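Local structure of sucrose 6(F)-phosphate phosphorylase (Thermoanaerobacterium thermosaccharolyticum DSM 571, 6S9V) at residues D111-G116 against S154-E159; T150-T155 against K166-F171; N285-M290 against C459-I464. The protein is a phosphorylase of the alpha-amylase family, built round a closed barrel of eight parallel strands with a separate antiparallel sheet at its C-terminal end. All blocks are in the same frame, centred on the assembly; numbering follows the deposited sequence.

Interaction 1 (D111-G116 against S154-E159); sequences DFLKKG and STFKIE
Leu113 O, in the last turn of helix 107-115, is gripped twice by the chain running out of strand 153-157. Glu159 N donates to it at 2.8 Å, nearly straight (167°) and almost along the C=O axis, and Ile158 CA brings a C-H to the same oxygen at 3.3 Å. The carbonyl is thus held by two consecutive residues, and the link continues one residue on, where Lys114 and Glu160 share a backbone hydrogen bond.

Beside this backbone contact the Leu113 side chain carries much of the apolar packing. CG lies anti to the carbonyl carbon (chi1 -73°), and from it CD2 presses on Phe156 CB at 3.3 Å, a tight fit, while CD1 approaches Phe156 CD1. CD2 also lies 4.1 Å from Ile158 CD1, so one methyl meets both apolar residues of the strand and its exit. The two branches of Ile158 divide the remaining work. CD1 sits over one face of the Phe112 ring, 4.2 Å from CE2; CG2 rests on the backbone of Gly116, 3.5 Å from its N. That glycine leaves the helix with positive phi, and without a side chain it lets the methyl come close. At the exposed margin, Lys114 and Glu159 lie side by side and point the same way; Lys114 NZ is 4.8 Å from Glu159 OE1, too far for a salt bridge, though the opposite charges may still attract weakly.

Phe112 and Phe156 both also pack on Val167 of the partner strand 164-168, and Phe156 meets Phe109 edge-to-face, so the end of helix 107-115, which follows barrel strand 92-97, lies against the hairpin of the long excursion before strand 207-210, the B-domain position of the family.

Interaction 2 (T150-T155 against K166-F171); sequences TLPYST and KVWTTF
The antiparallel hairpin of strands 153-157 and 164-168 is paired here through Ser154 and Val167, a hydrogen-bonded pair: Ser154 N donates to Val167 O and Val167 N to Ser154 O, both at 3.0 Å. Tyr153-Trp168 and Thr155-Lys166 flank it as non-hydrogen-bonded pairs. One step beyond the strands, Thr169 N reaches Pro152 O at 2.8 Å, but from above the carbonyl plane, 45° out of it. The same oxygen lies over one face of the Trp168 indole, 3.2 Å above the plane and offset toward the rim, and the proline ring crosses the six-membered part of the indole, with Pro152 CG 3.5 Å from Trp168 CZ2.

The hairpin belongs to the excursion between the third and fourth barrel strands, 92-97 and 207-210, where alpha-amylase family proteins carry their B domain. On the side of the sheet bearing Ser154 and Val167, Ser154 OG and Thr169 OG1 share a hydrogen bond of 2.8 Å. Thr169 OG1 stands between the backbone N and the carbonyl carbon (chi1 60°), which places it beside the serine. Ser154 OG is further bound by Ser177 N, giving this buried hydroxyl two partners. Across the sheet, the Lys166 chain runs alongside Tyr153 in the same direction, with Lys166 CE 3.7 Å from Tyr153 CE1, and passes Thr155 OG1, which is 3.4 Å from Lys166 CG. Ile142 of helix 139-142 packs on both Pro152 and Trp168, while Val167 packs on Ile180 of strand 179-181.

Interaction 3 (N285-M290 against C459-I464); sequences NKSNEM and CRKDEI. With SO4 (sulfate ion), chain G.
Lys461 and Asn288 bury the most surface here, and each uses backbone as well as side chain. Asn288 N donates to Lys461 O at 2.9 Å, in the plane of that carbonyl. Its amide then reaches past the lysine: CG stands between the backbone N and the carbonyl carbon (chi1 70°), and ND2 donates to Glu463 O at 2.9 Å, with the acceptor tilted 25° from the amide plane. Asn288 thereby holds two carbonyls of the type I beta turn from Arg460 to Glu463 that leads into strand 463-470 of the C-terminal antiparallel sheet. Glu463 N to Arg460 O closes the turn, and Arg460 N in return donates to Glu463 OE1.

Lys461 lies over the start of helix 289-295, where Ser287 OG caps Glu289 N. Lys461 CG is 3.6 Å from Ser287 OG, and Lys461 CD comes within 3.1 Å of Glu289 OE2, whereas Lys461 NZ stays 5.3 Å from that oxygen, so methylenes make the contact. The lysine bends at its far end, leaving NZ 3.6 Å from Lys286 O. Lys286 sends its own NZ to Leu481 O and Lys482 O. Arg460 NE and NH2 bind a sulfate ion, probably from the crystallisation liquor, which Lys482 NZ also holds.

Interactions 1 and 2 are neighbours, their centres 14 Å apart. They share Ser154 and Thr155 on strand 153-157, so the strand that pairs with 164-168 also carries the chain on to helix 107-115. Val167 joins them: its CG2 lies 3.6 Å from Phe156 CE2 and its CG1 4.0 Å from Phe112 CE2. Interaction 3 is on the opposite side of the chain's centre, 46 Å from interaction 2 and 58 Å from interaction 1 between centres. There, 285-290 of the barrel region meets the C-terminal sheet. The nearest atoms of interactions 2 and 3 are about 24 Å apart; the sulfate ion lies at interaction 3.

Interaction 1 (D111-G116 against S154-E159)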
loop_
_atom_site.group_PDB
_atom_site.type_symbol
_atom_site.label_atom_id
_atom_site.label_comp_id
_atom_site.label_asym_id
_atom_site.label_seq_id
_atom_site.Cartn_x
_atom_site.Cartn_y
_atom_site.Cartn_z
ATOM N N ASP A 111 15.097 -21.494 -15.981
ATOM C CA ASP A 111 16.186 -21.697 -16.934
ATOM C C ASP A 111 17.527 -21.650 -16.217
ATOM O O ASP A 111 18.406 -22.483 -16.466
ATOM C CB ASP A 111 16.122 -20.634 -18.030
ATOM C CG ASP A 111 17.024 -20.948 -19.205
ATOM O OD1 ASP A 111 16.630 -21.775 -20.053
ATOM O OD2 ASP A 111 18.120 -20.361 -19.289
ATOM N N PHE A 112 17.675 -20.711 -15.281
ATOM C CA PHE A 112 18.900 -20.608 -14.502
ATOM C C PHE A 112 19.136 -21.856 -13.665
ATOM O O PHE A 112 20.263 -22.356 -13.589
ATOM C CB PHE A 112 18.837 -19.378 -13.597
ATOM C CG PHE A 112 19.938 -19.323 -12.584
ATOM C CD1 PHE A 112 21.240 -19.079 -12.976
ATOM C CD2 PHE A 112 19.677 -19.546 -11.244
ATOM C CE1 PHE A 112 22.260 -19.045 -12.053
ATOM C CE2 PHE A 112 20.695 -19.512 -10.311
ATOM C CZ PHE A 112 21.988 -19.259 -10.718
ATOM N N LEU A 113 18.089 -22.381 -13.022
ATOM C CA LEU A 113 18.278 -23.583 -12.222
ATOM C C LEU A 113 18.647 -24.774 -13.088
ATOM O O LEU A 113 19.307 -25.703 -12.615
ATOM C CB LEU A 113 17.023 -23.895 -11.415
ATOM C CG LEU A 113 16.735 -22.987 -10.222
ATOM C CD1 LEU A 113 15.563 -23.565 -9.443
ATOM C CD2 LEU A 113 17.950 -22.816 -9.314
ATOM N N LYS A 114 18.216 -24.772 -14.351
ATOM C CA LYS A 114 18.569 -25.853 -15.260
ATOM C C LYS A 114 20.020 -25.735 -15.708
ATOM O O LYS A 114 20.775 -26.713 -15.662
ATOM C CB LYS A 114 17.625 -25.842 -16.462
ATOM C CG LYS A 114 17.916 -26.891 -17.534
ATOM C CD LYS A 114 17.033 -26.639 -18.754
ATOM C CE LYS A 114 17.406 -27.505 -19.946
ATOM N NZ LYS A 114 16.676 -28.806 -19.932
ATOM N N LYS A 115 20.432 -24.544 -16.146
ATOM C CA LYS A 115 21.713 -24.371 -16.815
ATOM C C LYS A 115 22.763 -23.643 -15.986
ATOM O O LYS A 115 23.917 -23.560 -16.422
ATOM C CB LYS A 115 21.528 -23.628 -18.147
ATOM C CG LYS A 115 20.632 -24.347 -19.140
ATOM C CD LYS A 115 20.419 -23.516 -20.395
ATOM C CE LYS A 115 19.446 -24.186 -21.355
ATOM N NZ LYS A 115 19.113 -23.314 -22.518
ATOM N N GLY A 116 22.409 -23.110 -14.822
ATOM C CA GLY A 116 23.402 -22.414 -14.021
ATOM C C GLY A 116 23.909 -21.180 -14.742
ATOM O O GLY A 116 23.134 -20.401 -15.309
ATOM N N SER A 154 18.672 -18.115 -0.309
ATOM C CA SER A 154 18.154 -19.468 -0.421
ATOM C C SER A 154 19.095 -20.281 -1.300
ATOM O O SER A 154 19.760 -19.740 -2.190
ATOM C CB SER A 154 16.739 -19.490 -1.019
ATOM O OG SER A 154 15.798 -18.856 -0.168
ATOM N N THR A 155 19.111 -21.592 -1.062
ATOM C CA THR A 155 19.995 -22.518 -1.758
ATOM C C THR A 155 19.196 -23.356 -2.749
ATOM O O THR A 155 18.129 -23.883 -2.413
ATOM C CB THR A 155 20.714 -23.427 -0.758
ATOM O OG1 THR A 155 21.436 -22.617 0.177
ATOM C CG2 THR A 155 21.688 -24.363 -1.473
ATOM N N PHE A 156 19.711 -23.469 -3.967
ATOM C CA PHE A 156 19.069 -24.239 -5.018
ATOM C C PHE A 156 20.093 -25.159 -5.664
ATOM O O PHE A 156 21.297 -24.905 -5.628
ATOM C CB PHE A 156 18.444 -23.332 -6.080
ATOM C CG PHE A 156 17.383 -22.424 -5.545
ATOM C CD1 PHE A 156 16.059 -22.827 -5.510
ATOM C CD2 PHE A 156 17.708 -21.165 -5.069
ATOM C CE1 PHE A 156 15.084 -21.985 -5.022
ATOM C CE2 PHE A 156 16.741 -20.328 -4.577
ATOM C CZ PHE A 156 15.427 -20.736 -4.552
ATOM N N LYS A 157 19.590 -26.224 -6.274
ATOM C CA LYS A 157 20.417 -27.206 -6.963
ATOM C C LYS A 157 20.399 -26.894 -8.451
ATOM O O LYS A 157 19.325 -26.796 -9.053
ATOM C CB LYS A 157 19.890 -28.619 -6.707
ATOM C CG LYS A 157 20.686 -29.736 -7.367
ATOM C CD LYS A 157 19.941 -31.065 -7.258
ATOM C CE LYS A 157 20.753 -32.222 -7.818
ATOM N NZ LYS A 157 20.060 -33.531 -7.640
ATOM N N ILE A 158 21.578 -26.714 -9.036
ATOM C CA ILE A 158 21.675 -26.515 -10.478
ATOM C C ILE A 158 21.609 -27.888 -11.136
ATOM O O ILE A 158 22.403 -28.779 -10.820
ATOM C CB ILE A 158 22.961 -25.772 -10.857
ATOM C CG1 ILE A 158 23.059 -24.446 -10.100
ATOM C CG2 ILE A 158 23.001 -25.516 -12.353
ATOM C CD1 ILE A 158 21.838 -23.536 -10.260
ATOM N N GLU A 159 20.657 -28.063 -12.049
ATOM C CA GLU A 159 20.373 -29.393 -12.572
ATOM C C GLU A 159 21.553 -29.930 -13.368
ATOM O O GLU A 159 22.009 -31.057 -13.141
ATOM C CB GLU A 159 19.102 -29.348 -13.427
ATOM C CG GLU A 159 18.515 -30.713 -13.770
ATOM C CD GLU A 159 18.838 -31.171 -15.182
ATOM O OE1 GLU A 159 19.066 -30.311 -16.059
ATOM O OE2 GLU A 159 18.859 -32.399 -15.416
#

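Interaction 2 (T150-T155 against K166-F171)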
loop_
_atom_site.group_PDB
_atom_site.type_symbol
_atom_site.label_atom_id
_atom_site.label_comp_id
_atom_site.label_asym_id
_atom_site.label_seq_id
_atom_site.Cartn_x
_atom_site.Cartn_y
_atom_site.Cartn_z
ATOM N N THR A 150 14.827 -15.349 8.201
ATOM C CA THR A 150 15.967 -15.777 9.006
ATOM C C THR A 150 17.288 -15.558 8.276
ATOM O O THR A 150 18.261 -15.070 8.861
ATOM C CB THR A 150 15.812 -17.248 9.396
ATOM O OG1 THR A 150 14.548 -17.435 10.043
ATOM C CG2 THR A 150 16.917 -17.651 10.332
ATOM N N LEU A 151 17.349 -15.944 7.005
ATOM C CA LEU A 151 18.513 -15.693 6.171
ATOM C C LEU A 151 18.060 -15.022 4.884
ATOM O O LEU A 151 17.048 -15.430 4.301
ATOM C CB LEU A 151 19.260 -16.987 5.838
ATOM C CG LEU A 151 19.933 -17.704 7.010
ATOM C CD1 LEU A 151 20.477 -19.050 6.546
ATOM C CD2 LEU A 151 21.040 -16.845 7.601
ATOM N N PRO A 152 18.796 -14.007 4.400
ATOM C CA PRO A 152 18.343 -13.280 3.208
ATOM C C PRO A 152 18.735 -13.952 1.901
ATOM O O PRO A 152 18.876 -13.278 0.878
ATOM C CB PRO A 152 19.035 -11.918 3.357
ATOM C CG PRO A 152 20.343 -12.267 4.032
ATOM C CD PRO A 152 20.010 -13.400 4.987
ATOM N N TYR A 153 18.895 -15.273 1.918
ATOM C CA TYR A 153 19.240 -16.016 0.716
ATOM C C TYR A 153 18.684 -17.428 0.830
ATOM O O TYR A 153 18.277 -17.881 1.906
ATOM C CB TYR A 153 20.758 -16.043 0.470
ATOM C CG TYR A 153 21.569 -16.504 1.652
ATOM C CD1 TYR A 153 21.728 -17.853 1.924
ATOM C CD2 TYR A 153 22.188 -15.588 2.486
ATOM C CE1 TYR A 153 22.471 -18.278 3.009
ATOM C CE2 TYR A 153 22.933 -16.000 3.569
ATOM C CZ TYR A 153 23.073 -17.345 3.824
ATOM O OH TYR A 153 23.814 -17.758 4.906
ATOM N N SER A 154 18.672 -18.115 -0.309
ATOM C CA SER A 154 18.154 -19.468 -0.421
ATOM C C SER A 154 19.095 -20.281 -1.300
ATOM O O SER A 154 19.760 -19.740 -2.190
ATOM C CB SER A 154 16.739 -19.490 -1.019
ATOM O OG SER A 154 15.798 -18.856 -0.168
ATOM N N THR A 155 19.111 -21.592 -1.062
ATOM C CA THR A 155 19.995 -22.518 -1.758
ATOM C C THR A 155 19.196 -23.356 -2.749
ATOM O O THR A 155 18.129 -23.883 -2.413
ATOM C CB THR A 155 20.714 -23.427 -0.758
ATOM O OG1 THR A 155 21.436 -22.617 0.177
ATOM C CG2 THR A 155 21.688 -24.363 -1.473
ATOM N N LYS A 166 23.603 -20.474 -4.039
ATOM C CA LYS A 166 22.829 -19.553 -3.223
ATOM C C LYS A 166 22.529 -18.296 -4.020
ATOM O O LYS A 166 23.392 -17.786 -4.740
ATOM C CB LYS A 166 23.591 -19.190 -1.949
ATOM C CG LYS A 166 23.752 -20.344 -0.983
ATOM C CD LYS A 166 24.482 -19.909 0.277
ATOM C CE LYS A 166 24.370 -20.960 1.368
ATOM N NZ LYS A 166 25.333 -22.062 1.166
ATOM N N VAL A 167 21.286 -17.824 -3.918
ATOM C CA VAL A 167 20.876 -16.559 -4.509
ATOM C C VAL A 167 20.124 -15.768 -3.449
ATOM O O VAL A 167 19.512 -16.331 -2.535
ATOM C CB VAL A 167 20.000 -16.728 -5.773
ATOM C CG1 VAL A 167 20.757 -17.492 -6.844
ATOM C CG2 VAL A 167 18.697 -17.415 -5.428
ATOM N N TRP A 168 20.168 -14.449 -3.581
ATOM C CA TRP A 168 19.540 -13.577 -2.603
ATOM C C TRP A 168 18.022 -13.705 -2.664
ATOM O O TRP A 168 17.418 -13.676 -3.745
ATOM C CB TRP A 168 19.975 -12.133 -2.854
ATOM C CG TRP A 168 20.040 -11.299 -1.621
ATOM C CD1 TRP A 168 19.119 -10.390 -1.183
ATOM C CD2 TRP A 168 21.075 -11.330 -0.635
ATOM N NE1 TRP A 168 19.532 -9.833 0.007
ATOM C CE2 TRP A 168 20.729 -10.400 0.365
ATOM C CE3 TRP A 168 22.265 -12.053 -0.504
ATOM C CZ2 TRP A 168 21.536 -10.166 1.479
ATOM C CZ3 TRP A 168 23.066 -11.821 0.606
ATOM C CH2 TRP A 168 22.694 -10.885 1.582
ATOM N N THR A 169 17.405 -13.844 -1.488
ATOM C CA THR A 169 15.948 -13.907 -1.362
ATOM C C THR A 169 15.605 -13.135 -0.089
ATOM O O THR A 169 15.705 -13.679 1.014
ATOM C CB THR A 169 15.433 -15.345 -1.312
ATOM O OG1 THR A 169 15.988 -16.040 -0.184
ATOM C CG2 THR A 169 15.819 -16.087 -2.589
ATOM N N THR A 170 15.233 -11.861 -0.253
ATOM C CA THR A 170 14.908 -11.016 0.893
ATOM C C THR A 170 13.685 -11.534 1.637
ATOM O O THR A 170 13.641 -11.497 2.870
ATOM C CB THR A 170 14.665 -9.577 0.427
ATOM O OG1 THR A 170 15.880 -9.021 -0.081
ATOM C CG2 THR A 170 14.147 -8.711 1.567
ATOM N N PHE A 171 12.675 -11.992 0.902
ATOM C CA PHE A 171 11.408 -12.432 1.460
ATOM C C PHE A 171 11.179 -13.908 1.161
ATOM O O PHE A 171 11.766 -14.478 0.241
ATOM C CB PHE A 171 10.238 -11.626 0.882
ATOM C CG PHE A 171 10.362 -10.154 1.080
ATOM C CD1 PHE A 171 10.038 -9.589 2.294
ATOM C CD2 PHE A 171 10.807 -9.331 0.051
ATOM C CE1 PHE A 171 10.130 -8.228 2.485
ATOM C CE2 PHE A 171 10.915 -7.968 0.241
ATOM C CZ PHE A 171 10.587 -7.418 1.464
#

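Interaction 3 (N285-M290 against C459-I464)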
loop_
_atom_site.group_PDB
_atom_site.type_symbol
_atom_site.label_atom_id
_atom_site.label_comp_id
_atom_site.label_asym_id
_atom_site.label_seq_id
_atom_site.Cartn_x
_atom_site.Cartn_y
_atom_site.Cartn_z
ATOM N N ASN A 285 -7.952 8.364 22.018
ATOM C CA ASN A 285 -7.603 9.274 23.104
ATOM C C ASN A 285 -8.368 10.592 23.075
ATOM O O ASN A 285 -8.187 11.416 23.976
ATOM C CB ASN A 285 -6.098 9.546 23.070
ATOM C CG ASN A 285 -5.282 8.297 23.303
ATOM O OD1 ASN A 285 -4.445 7.921 22.487
ATOM N ND2 ASN A 285 -5.520 7.648 24.426
ATOM N N LYS A 286 -9.229 10.802 22.087
ATOM C CA LYS A 286 -10.053 12.004 22.006
ATOM C C LYS A 286 -9.192 13.260 22.065
ATOM O O LYS A 286 -9.499 14.220 22.778
ATOM C CB LYS A 286 -11.104 12.030 23.114
ATOM C CG LYS A 286 -12.056 10.863 23.088
ATOM C CD LYS A 286 -13.122 11.019 24.158
ATOM C CE LYS A 286 -14.017 9.791 24.233
ATOM N NZ LYS A 286 -14.804 9.577 22.983
ATOM N N SER A 287 -8.098 13.247 21.306
ATOM C CA SER A 287 -7.181 14.377 21.269
ATOM C C SER A 287 -6.720 14.601 19.840
ATOM O O SER A 287 -6.287 13.659 19.170
ATOM C CB SER A 287 -5.958 14.143 22.159
ATOM O OG SER A 287 -4.968 15.127 21.889
ATOM N N ASN A 288 -6.760 15.852 19.397
ATOM C CA ASN A 288 -6.364 16.189 18.040
ATOM C C ASN A 288 -4.885 16.544 17.924
ATOM O O ASN A 288 -4.425 16.842 16.817
ATOM C CB ASN A 288 -7.220 17.356 17.513
ATOM C CG ASN A 288 -6.907 18.685 18.198
ATOM O OD1 ASN A 288 -5.900 18.826 18.900
ATOM N ND2 ASN A 288 -7.761 19.680 17.969
ATOM N N GLU A 289 -4.125 16.483 19.024
ATOM C CA GLU A 289 -2.820 17.143 19.060
ATOM C C GLU A 289 -1.841 16.508 18.081
ATOM O O GLU A 289 -1.143 17.212 17.338
ATOM C CB GLU A 289 -2.250 17.102 20.482
ATOM C CG GLU A 289 -2.977 18.003 21.464
ATOM C CD GLU A 289 -2.150 18.357 22.700
ATOM O OE1 GLU A 289 -0.918 18.531 22.585
ATOM O OE2 GLU A 289 -2.745 18.462 23.792
ATOM N N MET A 290 -1.764 15.180 18.070
ATOM C CA MET A 290 -0.873 14.500 17.137
ATOM C C MET A 290 -1.316 14.718 15.697
ATOM O O MET A 290 -0.487 14.965 14.813
ATOM C CB MET A 290 -0.835 13.010 17.453
ATOM C CG MET A 290 0.180 12.224 16.652
ATOM S SD MET A 290 0.112 10.461 17.014
ATOM C CE MET A 290 1.384 9.849 15.903
ATOM N N CYS A 459 -9.449 25.068 17.216
ATOM C CA CYS A 459 -10.537 24.397 17.915
ATOM C C CYS A 459 -9.977 23.812 19.202
ATOM O O CYS A 459 -8.769 23.839 19.440
ATOM C CB CYS A 459 -11.164 23.302 17.049
ATOM S SG CYS A 459 -10.005 22.007 16.568
ATOM N N ARG A 460 -10.880 23.286 20.034
ATOM C CA ARG A 460 -10.504 22.632 21.279
ATOM C C ARG A 460 -9.788 21.315 20.994
ATOM O O ARG A 460 -9.913 20.728 19.919
ATOM C CB ARG A 460 -11.740 22.395 22.155
ATOM C CG ARG A 460 -12.476 23.675 22.551
ATOM C CD ARG A 460 -11.735 24.435 23.656
ATOM N NE ARG A 460 -11.858 23.742 24.937
ATOM C CZ ARG A 460 -11.118 23.992 26.012
ATOM N NH1 ARG A 460 -10.171 24.919 25.979
ATOM N NH2 ARG A 460 -11.321 23.300 27.125
ATOM N N LYS A 461 -9.023 20.857 21.988
ATOM C CA LYS A 461 -8.254 19.629 21.835
ATOM C C LYS A 461 -9.137 18.437 21.506
ATOM O O LYS A 461 -8.713 17.539 20.770
ATOM C CB LYS A 461 -7.482 19.338 23.126
ATOM C CG LYS A 461 -6.477 18.204 23.010
ATOM C CD LYS A 461 -5.759 17.934 24.337
ATOM C CE LYS A 461 -6.711 17.357 25.390
ATOM N NZ LYS A 461 -7.358 16.078 24.962
ATOM N N ASP A 462 -10.364 18.410 22.026
ATOM C CA ASP A 462 -11.289 17.316 21.756
ATOM C C ASP A 462 -12.211 17.607 20.581
ATOM O O ASP A 462 -13.309 17.046 20.500
ATOM C CB ASP A 462 -12.092 16.981 23.018
ATOM C CG ASP A 462 -12.892 18.161 23.550
ATOM O OD1 ASP A 462 -12.934 19.226 22.894
ATOM O OD2 ASP A 462 -13.480 18.017 24.649
ATOM N N GLU A 463 -11.770 18.441 19.642
ATOM C CA GLU A 463 -12.521 18.724 18.429
ATOM C C GLU A 463 -11.582 18.608 17.236
ATOM O O GLU A 463 -10.358 18.595 17.384
ATOM C CB GLU A 463 -13.145 20.124 18.464
ATOM C CG GLU A 463 -14.094 20.382 19.612
ATOM C CD GLU A 463 -14.512 21.840 19.703
ATOM O OE1 GLU A 463 -13.795 22.708 19.155
ATOM O OE2 GLU A 463 -15.554 22.126 20.323
ATOM N N ILE A 464 -12.172 18.510 16.048
ATOM C CA ILE A 464 -11.447 18.583 14.784
ATOM C C ILE A 464 -12.215 19.528 13.873
ATOM O O ILE A 464 -13.421 19.356 13.673
ATOM C CB ILE A 464 -11.297 17.195 14.130
ATOM C CG1 ILE A 464 -10.379 16.310 14.979
ATOM C CG2 ILE A 464 -10.765 17.325 12.707
ATOM C CD1 ILE A 464 -10.446 14.838 14.638
HETATM S S SO4 G . -14.357 21.068 26.140
HETATM O O1 SO4 G . -12.919 20.918 26.345
HETATM O O2 SO4 G . -14.994 21.498 27.381
HETATM O O3 SO4 G . -14.587 22.064 25.095
HETATM O O4 SO4 G . -14.935 19.790 25.730
#